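Local coordinates for protein glutathione S-transferase (Natrialba magadii ATCC 43099, PDB 6GZF) that probably transfers glutathione as a Xi-class glutathione transferase, a class linked to glutathionyl-hydroquinone reductase activity, in a haloalkaliphilic archaeon, at residues Asp95-Thr100 with Val132-Leu137; Gly14-Asp19 with Tyr116-Tyr121; Val41-Asp44 with Gln50-Ala53. All coordinates share one frame; numbering follows the deposited sequence.

Overall arrangement
Contact 1 is largely buried, whereas contacts 2 and 3 lie at the surface. Contact 1 (95-100 with 132-137) joins two parts of the thioredoxin-like domain through an indole, one valine side chain, the backbone of Val132 and Thr133, and a bridging water, at the predicted glutathione site. Contact 2 (14-19 with 116-121) places an N-terminal strand against helix 117-124 by stacking a guanidinium on an indole. Its centre is about 10 Å from that of contact 1, and Tyr121 OH and Leu117 N probably hydrogen-bond to Thr133 O and Trp97 O of that contact. Contact 3 (41-44 with 50-53), about 24 Å from contact 1 between centres, closes a loop on a proline; Val41 touches Leu137.

Contact 1 of 3, residues Asp95-Thr100 with Val132-Leu137; sequences DGWQFT and VTVPVL
Trp97 presents its indole to Val134 almost broadside, the two side chains crossing at about a right angle. CG1 of Val134 stands over the five-membered ring of Trp97, 4.2 Å from its centroid and 11° off the ring normal, a CH-pi contact. The second methyl, CG2, lies over the same face, displaced toward the rim on the benzene side, 3.9 Å from CZ2 of Trp97. With its CG beside the backbone N and anti to the carbonyl carbon (chi1 -69°), Trp97 swings the pyrrole side of the indole toward the backbone of 132-134, where CA of Thr133 sits at the ring edge, 3.6 Å from NE1 of Trp97. The peptide bond between Val134 and Pro135 is cis, the hallmark of the thioredoxin fold of glutathione transferases; Trp97, Val132, Thr133 and Val134 are all predicted to bind glutathione, and Val134 lies beside the predicted nucleophile Cys64. Water supplies the polar link: it accepts from Trp97 N at 2.9 Å and donates to Val132 O at 2.7 Å, joining the two backbones without a direct hydrogen bond. Beyond the pair, Arg92 makes a cation-pi contact with Trp97, and the ring of His296 meets the indole with the planes nearly parallel.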
loop_
_atom_site.group_PDB
_atom_site.type_symbol
_atom_site.label_atom_id
_atom_site.label_comp_id
_atom_site.label_asym_id
_atom_site.label_seq_id
_atom_site.Cartn_x
_atom_site.Cartn_y
_atom_site.Cartn_z
ATOM N N ASP A 95 8.368 -15.673 -20.060
ATOM C CA ASP A 95 9.636 -16.360 -20.282
ATOM C C ASP A 95 10.577 -16.256 -19.083
ATOM O O ASP A 95 11.711 -16.728 -19.136
ATOM C CB ASP A 95 10.324 -15.803 -21.529
ATOM C CG ASP A 95 9.522 -16.040 -22.794
ATOM O OD1 ASP A 95 8.939 -17.137 -22.933
ATOM O OD2 ASP A 95 9.477 -15.131 -23.649
ATOM N N GLY A 96 10.103 -15.641 -18.004
ATOM C CA GLY A 96 10.913 -15.471 -16.810
ATOM C C GLY A 96 11.957 -14.384 -16.977
ATOM O O GLY A 96 11.797 -13.489 -17.806
ATOM N N TRP A 97 13.025 -14.460 -16.184
ATOM C CA TRP A 97 14.122 -13.499 -16.271
ATOM C C TRP A 97 14.690 -13.448 -17.686
ATOM O O TRP A 97 15.089 -14.472 -18.238
ATOM C CB TRP A 97 15.237 -13.851 -15.282
ATOM C CG TRP A 97 14.887 -13.667 -13.833
ATOM C CD1 TRP A 97 14.850 -14.636 -12.871
ATOM C CD2 TRP A 97 14.544 -12.439 -13.175
ATOM N NE1 TRP A 97 14.500 -14.090 -11.661
ATOM C CE2 TRP A 97 14.307 -12.743 -11.820
ATOM C CE3 TRP A 97 14.411 -11.114 -13.603
ATOM C CZ2 TRP A 97 13.943 -11.772 -10.889
ATOM C CZ3 TRP A 97 14.051 -10.150 -12.676
ATOM C CH2 TRP A 97 13.822 -10.484 -11.335
ATOM N N GLN A 98 14.724 -12.253 -18.268
ATOM C CA GLN A 98 15.219 -12.090 -19.629
ATOM C C GLN A 98 16.355 -11.077 -19.704
ATOM O O GLN A 98 16.557 -10.284 -18.784
ATOM C CB GLN A 98 14.084 -11.666 -20.564
ATOM C CG GLN A 98 13.553 -10.267 -20.313
ATOM C CD GLN A 98 12.424 -9.897 -21.255
ATOM O OE1 GLN A 98 11.980 -10.716 -22.061
ATOM N NE2 GLN A 98 11.954 -8.659 -21.158
ATOM N N PHE A 99 17.095 -11.114 -20.806
ATOM C CA PHE A 99 18.193 -10.182 -21.022
ATOM C C PHE A 99 17.806 -9.104 -22.031
ATOM O O PHE A 99 17.433 -9.406 -23.164
ATOM C CB PHE A 99 19.446 -10.925 -21.495
ATOM C CG PHE A 99 20.040 -11.831 -20.456
ATOM C CD1 PHE A 99 19.596 -13.136 -20.319
ATOM C CD2 PHE A 99 21.042 -11.378 -19.614
ATOM C CE1 PHE A 99 20.141 -13.970 -19.362
ATOM C CE2 PHE A 99 21.591 -12.207 -18.658
ATOM C CZ PHE A 99 21.140 -13.506 -18.532
ATOM N N THR A 100 17.893 -7.850 -21.603
ATOM C CA THR A 100 17.562 -6.713 -22.454
ATOM C C THR A 100 18.654 -5.652 -22.339
ATOM O O THR A 100 18.511 -4.684 -21.592
ATOM C CB THR A 100 16.198 -6.107 -22.077
ATOM O OG1 THR A 100 15.242 -7.158 -21.891
ATOM C CG2 THR A 100 15.709 -5.166 -23.167
ATOM N N VAL A 132 13.351 -20.639 -12.149
ATOM C CA VAL A 132 14.411 -19.838 -12.752
ATOM C C VAL A 132 14.516 -18.507 -12.017
ATOM O O VAL A 132 13.739 -17.587 -12.269
ATOM C CB VAL A 132 14.161 -19.593 -14.253
ATOM C CG1 VAL A 132 15.304 -18.791 -14.860
ATOM C CG2 VAL A 132 13.994 -20.916 -14.979
ATOM N N THR A 133 15.481 -18.409 -11.107
ATOM C CA THR A 133 15.622 -17.246 -10.235
ATOM C C THR A 133 17.045 -16.693 -10.215
ATOM O O THR A 133 17.968 -17.294 -10.763
ATOM C CB THR A 133 15.228 -17.583 -8.782
ATOM O OG1 THR A 133 16.087 -18.617 -8.281
ATOM C CG2 THR A 133 13.783 -18.046 -8.705
ATOM N N VAL A 134 17.206 -15.556 -9.546
ATOM C CA VAL A 134 18.504 -14.938 -9.320
ATOM C C VAL A 134 18.753 -14.912 -7.812
ATOM O O VAL A 134 17.801 -14.880 -7.031
ATOM C CB VAL A 134 18.566 -13.508 -9.905
ATOM C CG1 VAL A 134 18.612 -13.555 -11.425
ATOM C CG2 VAL A 134 17.387 -12.679 -9.422
ATOM N N PRO A 135 20.028 -14.927 -7.388
ATOM C CA PRO A 135 21.258 -14.910 -8.188
ATOM C C PRO A 135 21.691 -16.287 -8.677
ATOM O O PRO A 135 21.199 -17.308 -8.194
ATOM C CB PRO A 135 22.287 -14.345 -7.211
ATOM C CG PRO A 135 21.838 -14.875 -5.894
ATOM C CD PRO A 135 20.325 -14.899 -5.945
ATOM N N VAL A 136 22.608 -16.300 -9.639
ATOM C CA VAL A 136 23.195 -17.535 -10.143
ATOM C C VAL A 136 24.700 -17.368 -10.318
ATOM O O VAL A 136 25.150 -16.553 -11.123
ATOM C CB VAL A 136 22.576 -17.961 -11.493
ATOM C CG1 VAL A 136 23.383 -19.091 -12.119
ATOM C CG2 VAL A 136 21.122 -18.373 -11.315
ATOM N N LEU A 137 25.476 -18.131 -9.555
ATOM C CA LEU A 137 26.923 -18.123 -9.714
ATOM C C LEU A 137 27.320 -19.140 -10.775
ATOM O O LEU A 137 27.044 -20.332 -10.640
ATOM C CB LEU A 137 27.626 -18.423 -8.389
ATOM C CG LEU A 137 29.155 -18.363 -8.437
ATOM C CD1 LEU A 137 29.624 -16.951 -8.764
ATOM C CD2 LEU A 137 29.761 -18.844 -7.127
HETATM O O HOH W 1 12.235 -15.921 -13.801
#

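Contact 2 of 3, residues Gly14-Asp19 with Tyr116-Tyr121; sequences GEWRTD and YLRELY
Arg118 lays its CD methylene and its guanidinium over one face of Trp16, and this pair makes up the contact. The stacking is close to flat: the guanidinium plane is turned about 20° from the indole, with centres 4.1 Å apart. As a cation-pi interaction, CZ of Arg118 lies over the five-membered ring of Trp16, 19° off its normal, while NH1 of Arg118 reaches past the ring to CB of Trp16 at 3.6 Å. The CH-pi part falls to the methylene carbon: CD of Arg118 sits 3.6 Å from the centroid of the six-membered ring of Trp16. Arg118 has CG between the backbone N and the carbonyl carbon (chi1 51°), and the chain then runs extended to NE, which carries CD and the guanidinium over successive rings of the indole. Polar bonding lies outside the stack: Trp16 NE1 donates to the backbone oxygen of Glu94, and Arg118 NH2 forms a long, weak ion pair with Asp95. Within 116-121, Tyr116 N donates to Glu119 OE2 at 2.9 Å, from above the carboxylate plane. The arrangement is a planar arginine-tryptophan cation-pi stack, here joining the N-terminal two-stranded hairpin to helix 117-124 of the thioredoxin-like domain.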
loop_
_atom_site.group_PDB
_atom_site.type_symbol
_atom_site.label_atom_id
_atom_site.label_comp_id
_atom_site.label_asym_id
_atom_site.label_seq_id
_atom_site.Cartn_x
_atom_site.Cartn_y
_atom_site.Cartn_z
ATOM N N GLY A 14 13.188 -30.068 -17.634
ATOM C CA GLY A 14 13.838 -29.351 -18.715
ATOM C C GLY A 14 12.865 -28.659 -19.651
ATOM O O GLY A 14 13.238 -28.252 -20.751
ATOM N N GLU A 15 11.617 -28.519 -19.215
ATOM C CA GLU A 15 10.583 -27.918 -20.051
ATOM C C GLU A 15 9.934 -26.704 -19.391
ATOM O O GLU A 15 9.483 -26.768 -18.247
ATOM C CB GLU A 15 9.510 -28.952 -20.395
ATOM C CG GLU A 15 10.015 -30.114 -21.233
ATOM C CD GLU A 15 10.357 -29.702 -22.652
ATOM O OE1 GLU A 15 9.663 -28.817 -23.198
ATOM O OE2 GLU A 15 11.318 -30.260 -23.221
ATOM N N TRP A 16 9.888 -25.599 -20.130
ATOM C CA TRP A 16 9.270 -24.369 -19.649
ATOM C C TRP A 16 7.751 -24.495 -19.655
ATOM O O TRP A 16 7.155 -24.865 -20.667
ATOM C CB TRP A 16 9.719 -23.184 -20.509
ATOM C CG TRP A 16 9.345 -21.832 -19.968
ATOM C CD1 TRP A 16 8.531 -20.911 -20.559
ATOM C CD2 TRP A 16 9.781 -21.245 -18.733
ATOM N NE1 TRP A 16 8.431 -19.790 -19.772
ATOM C CE2 TRP A 16 9.189 -19.970 -18.644
ATOM C CE3 TRP A 16 10.613 -21.676 -17.695
ATOM C CZ2 TRP A 16 9.402 -19.120 -17.560
ATOM C CZ3 TRP A 16 10.822 -20.831 -16.619
ATOM C CH2 TRP A 16 10.219 -19.570 -16.559
ATOM N N ARG A 17 7.130 -24.201 -18.516
ATOM C CA ARG A 17 5.676 -24.232 -18.404
ATOM C C ARG A 17 5.147 -22.978 -17.724
ATOM O O ARG A 17 5.841 -22.362 -16.917
ATOM C CB ARG A 17 5.215 -25.463 -17.620
ATOM C CG ARG A 17 5.734 -26.795 -18.126
ATOM C CD ARG A 17 4.770 -27.912 -17.741
ATOM N NE ARG A 17 5.187 -29.219 -18.240
ATOM C CZ ARG A 17 5.092 -30.347 -17.541
ATOM N NH1 ARG A 17 4.588 -30.324 -16.313
ATOM N NH2 ARG A 17 5.496 -31.496 -18.071
ATOM N N THR A 18 3.912 -22.608 -18.048
ATOM C CA THR A 18 3.267 -21.470 -17.407
ATOM C C THR A 18 2.724 -21.887 -16.044
ATOM O O THR A 18 2.665 -21.079 -15.115
ATOM C CB THR A 18 2.131 -20.894 -18.273
ATOM O OG1 THR A 18 2.505 -20.949 -19.655
ATOM C CG2 THR A 18 1.843 -19.451 -17.888
ATOM N N ASP A 19 2.335 -23.154 -15.933
ATOM C CA ASP A 19 1.904 -23.733 -14.664
ATOM C C ASP A 19 1.834 -25.256 -14.776
ATOM O O ASP A 19 1.482 -25.799 -15.823
ATOM C CB ASP A 19 0.542 -23.168 -14.238
ATOM C CG ASP A 19 0.179 -23.519 -12.799
ATOM O OD1 ASP A 19 0.600 -24.585 -12.300
ATOM O OD2 ASP A 19 -0.538 -22.718 -12.162
ATOM N N TYR A 116 17.029 -15.591 -22.538
ATOM C CA TYR A 116 16.398 -15.751 -21.235
ATOM C C TYR A 116 17.271 -16.555 -20.278
ATOM O O TYR A 116 18.120 -17.339 -20.701
ATOM C CB TYR A 116 15.034 -16.422 -21.393
ATOM C CG TYR A 116 14.184 -15.794 -22.473
ATOM C CD1 TYR A 116 13.535 -14.589 -22.255
ATOM C CD2 TYR A 116 14.034 -16.403 -23.712
ATOM C CE1 TYR A 116 12.762 -14.003 -23.236
ATOM C CE2 TYR A 116 13.260 -15.826 -24.702
ATOM C CZ TYR A 116 12.626 -14.627 -24.457
ATOM O OH TYR A 116 11.853 -14.048 -25.437
ATOM N N LEU A 117 17.049 -16.354 -18.982
ATOM C CA LEU A 117 17.838 -17.017 -17.950
ATOM C C LEU A 117 17.565 -18.517 -17.902
ATOM O O LEU A 117 18.410 -19.295 -17.457
ATOM C CB LEU A 117 17.552 -16.393 -16.582
ATOM C CG LEU A 117 18.582 -16.640 -15.478
ATOM C CD1 LEU A 117 19.846 -15.834 -15.732
ATOM C CD2 LEU A 117 17.996 -16.312 -14.111
ATOM N N ARG A 118 16.385 -18.919 -18.363
ATOM C CA ARG A 118 15.994 -20.323 -18.331
ATOM C C ARG A 118 16.850 -21.167 -19.272
ATOM O O ARG A 118 17.012 -22.368 -19.063
ATOM C CB ARG A 118 14.511 -20.476 -18.678
ATOM C CG ARG A 118 14.069 -19.765 -19.947
ATOM C CD ARG A 118 12.551 -19.773 -20.056
ATOM N NE ARG A 118 12.064 -19.192 -21.305
ATOM C CZ ARG A 118 11.816 -19.891 -22.408
ATOM N NH1 ARG A 118 12.012 -21.203 -22.423
ATOM N NH2 ARG A 118 11.371 -19.278 -23.497
ATOM N N GLU A 119 17.401 -20.531 -20.301
ATOM C CA GLU A 119 18.299 -21.211 -21.228
ATOM C C GLU A 119 19.585 -21.632 -20.523
ATOM O O GLU A 119 20.147 -22.689 -20.811
ATOM C CB GLU A 119 18.626 -20.312 -22.423
ATOM C CG GLU A 119 17.427 -19.949 -23.279
ATOM C CD GLU A 119 17.779 -18.972 -24.385
ATOM O OE1 GLU A 119 18.605 -19.327 -25.252
ATOM O OE2 GLU A 119 17.231 -17.849 -24.384
ATOM N N LEU A 120 20.041 -20.797 -19.596
ATOM C CA LEU A 120 21.266 -21.060 -18.851
ATOM C C LEU A 120 21.111 -22.260 -17.921
ATOM O O LEU A 120 22.023 -23.079 -17.796
ATOM C CB LEU A 120 21.677 -19.823 -18.054
ATOM C CG LEU A 120 22.344 -18.715 -18.870
ATOM C CD1 LEU A 120 22.316 -17.403 -18.112
ATOM C CD2 LEU A 120 23.771 -19.104 -19.226
ATOM N N TYR A 121 19.955 -22.354 -17.269
ATOM C CA TYR A 121 19.642 -23.497 -16.416
ATOM C C TYR A 121 19.647 -24.795 -17.217
ATOM O O TYR A 121 20.271 -25.780 -16.820
ATOM C CB TYR A 121 18.279 -23.315 -15.742
ATOM C CG TYR A 121 18.285 -22.403 -14.533
ATOM C CD1 TYR A 121 18.377 -21.025 -14.676
ATOM C CD2 TYR A 121 18.181 -22.925 -13.249
ATOM C CE1 TYR A 121 18.377 -20.191 -13.570
ATOM C CE2 TYR A 121 18.179 -22.100 -12.139
ATOM C CZ TYR A 121 18.276 -20.736 -12.305
ATOM O OH TYR A 121 18.273 -19.914 -11.203
#

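Contact 3 of 3, residues Val41-Asp44 with Gln50-Ala53; sequences VQDD and QPEA
Pro51 packs its ring against Val41 and Asp43, and here the contact is at its most compact. CG1 of Val41, the methyl anti to the backbone N (chi1 179°), meets the proline at its nitrogen, 3.7 Å from Pro51 N, and touches its CB and CD as well. Gln42 O comes 3.4 Å from Pro51 CD, while Asp43, itself exposed, leans its CB and CG on the ring at the margin, crossing it at about a right angle, its CG 4.0 Å from CG of Pro51. Val41 is buried and also touches Phe161, so this side faces the protein.

The other side, that of Asp44 and Gln50, is looser and reaches toward solvent. There Asp44 O lies over the face of the Gln50 amide, nearest CD (3.1 Å), where NE2 cannot direct its hydrogens at it. Instead Gln50 NE2 is hydrogen-bonded to Ala47 O, within the intervening loop, which helps to set the turn of the amide. Shortening Gln50 to an alanine would remove the amide beneath Asp44 O and would probably leave Ala47 O without its NE2 partner. Asp43 N is hydrogen-bonded to the Glu160 carboxylate, and Gln50 O to the hydroxyl of Tyr56. The bend at Asp43 is an inverse gamma turn, spanned by a weak hydrogen bond from Asp44 N to Gln42 O; together with Pro51 it belongs to a surface loop leading into strand 56-60 of the thioredoxin-like domain.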
loop_
_atom_site.group_PDB
_atom_site.type_symbol
_atom_site.label_atom_id
_atom_site.label_comp_id
_atom_site.label_asym_id
_atom_site.label_seq_id
_atom_site.Cartn_x
_atom_site.Cartn_y
_atom_site.Cartn_z
ATOM N N VAL A 41 32.330 -22.808 -3.925
ATOM C CA VAL A 41 33.693 -22.458 -4.293
ATOM C C VAL A 41 34.531 -22.510 -3.025
ATOM O O VAL A 41 34.262 -21.782 -2.068
ATOM C CB VAL A 41 33.790 -21.065 -4.938
ATOM C CG1 VAL A 41 35.237 -20.737 -5.270
ATOM C CG2 VAL A 41 32.924 -20.996 -6.185
ATOM N N GLN A 42 35.533 -23.379 -3.009
ATOM C CA GLN A 42 36.304 -23.615 -1.795
ATOM C C GLN A 42 37.800 -23.424 -2.011
ATOM O O GLN A 42 38.395 -24.048 -2.890
ATOM C CB GLN A 42 36.031 -25.025 -1.268
ATOM C CG GLN A 42 34.624 -25.229 -0.731
ATOM C CD GLN A 42 34.412 -24.563 0.615
ATOM O OE1 GLN A 42 33.932 -23.433 0.692
ATOM N NE2 GLN A 42 34.769 -25.265 1.685
ATOM N N ASP A 43 38.403 -22.562 -1.197
ATOM C CA ASP A 43 39.846 -22.359 -1.229
ATOM C C ASP A 43 40.547 -23.608 -0.709
ATOM O O ASP A 43 41.025 -23.639 0.425
ATOM C CB ASP A 43 40.240 -21.133 -0.400
ATOM C CG ASP A 43 41.610 -20.592 -0.767
ATOM O OD1 ASP A 43 42.413 -21.345 -1.358
ATOM O OD2 ASP A 43 41.884 -19.412 -0.464
ATOM N N ASP A 44 40.604 -24.634 -1.550
ATOM C CA ASP A 44 41.136 -25.930 -1.153
ATOM C C ASP A 44 41.665 -26.680 -2.371
ATOM O O ASP A 44 40.940 -26.886 -3.340
ATOM C CB ASP A 44 40.055 -26.750 -0.447
ATOM C CG ASP A 44 40.622 -27.697 0.589
ATOM O OD1 ASP A 44 41.081 -28.793 0.207
ATOM O OD2 ASP A 44 40.607 -27.343 1.787
ATOM N N GLN A 50 37.725 -24.310 -7.274
ATOM C CA GLN A 50 38.690 -23.476 -6.571
ATOM C C GLN A 50 38.548 -22.020 -7.003
ATOM O O GLN A 50 38.186 -21.741 -8.146
ATOM C CB GLN A 50 40.114 -23.976 -6.824
ATOM C CG GLN A 50 40.665 -24.832 -5.699
ATOM C CD GLN A 50 41.703 -25.830 -6.171
ATOM O OE1 GLN A 50 42.903 -25.633 -5.977
ATOM N NE2 GLN A 50 41.246 -26.914 -6.786
ATOM N N PRO A 51 38.823 -21.084 -6.081
ATOM C CA PRO A 51 38.715 -19.654 -6.391
ATOM C C PRO A 51 39.793 -19.170 -7.359
ATOM O O PRO A 51 40.979 -19.194 -7.030
ATOM C CB PRO A 51 38.876 -18.987 -5.020
ATOM C CG PRO A 51 39.647 -19.969 -4.211
ATOM C CD PRO A 51 39.194 -21.320 -4.675
ATOM N N GLU A 52 39.374 -18.742 -8.546
ATOM C CA GLU A 52 40.294 -18.159 -9.518
ATOM C C GLU A 52 39.964 -16.688 -9.758
ATOM O O GLU A 52 38.956 -16.179 -9.267
ATOM C CB GLU A 52 40.260 -18.936 -10.836
ATOM C CG GLU A 52 40.782 -20.360 -10.730
ATOM C CD GLU A 52 40.863 -21.051 -12.077
ATOM O OE1 GLU A 52 40.689 -22.286 -12.128
ATOM O OE2 GLU A 52 41.105 -20.356 -13.086
ATOM N N ALA A 53 40.812 -16.012 -10.526
ATOM C CA ALA A 53 40.711 -14.566 -10.690
ATOM C C ALA A 53 39.743 -14.145 -11.794
ATOM O O ALA A 53 39.117 -13.096 -11.698
ATOM C CB ALA A 53 42.087 -13.978 -10.956
#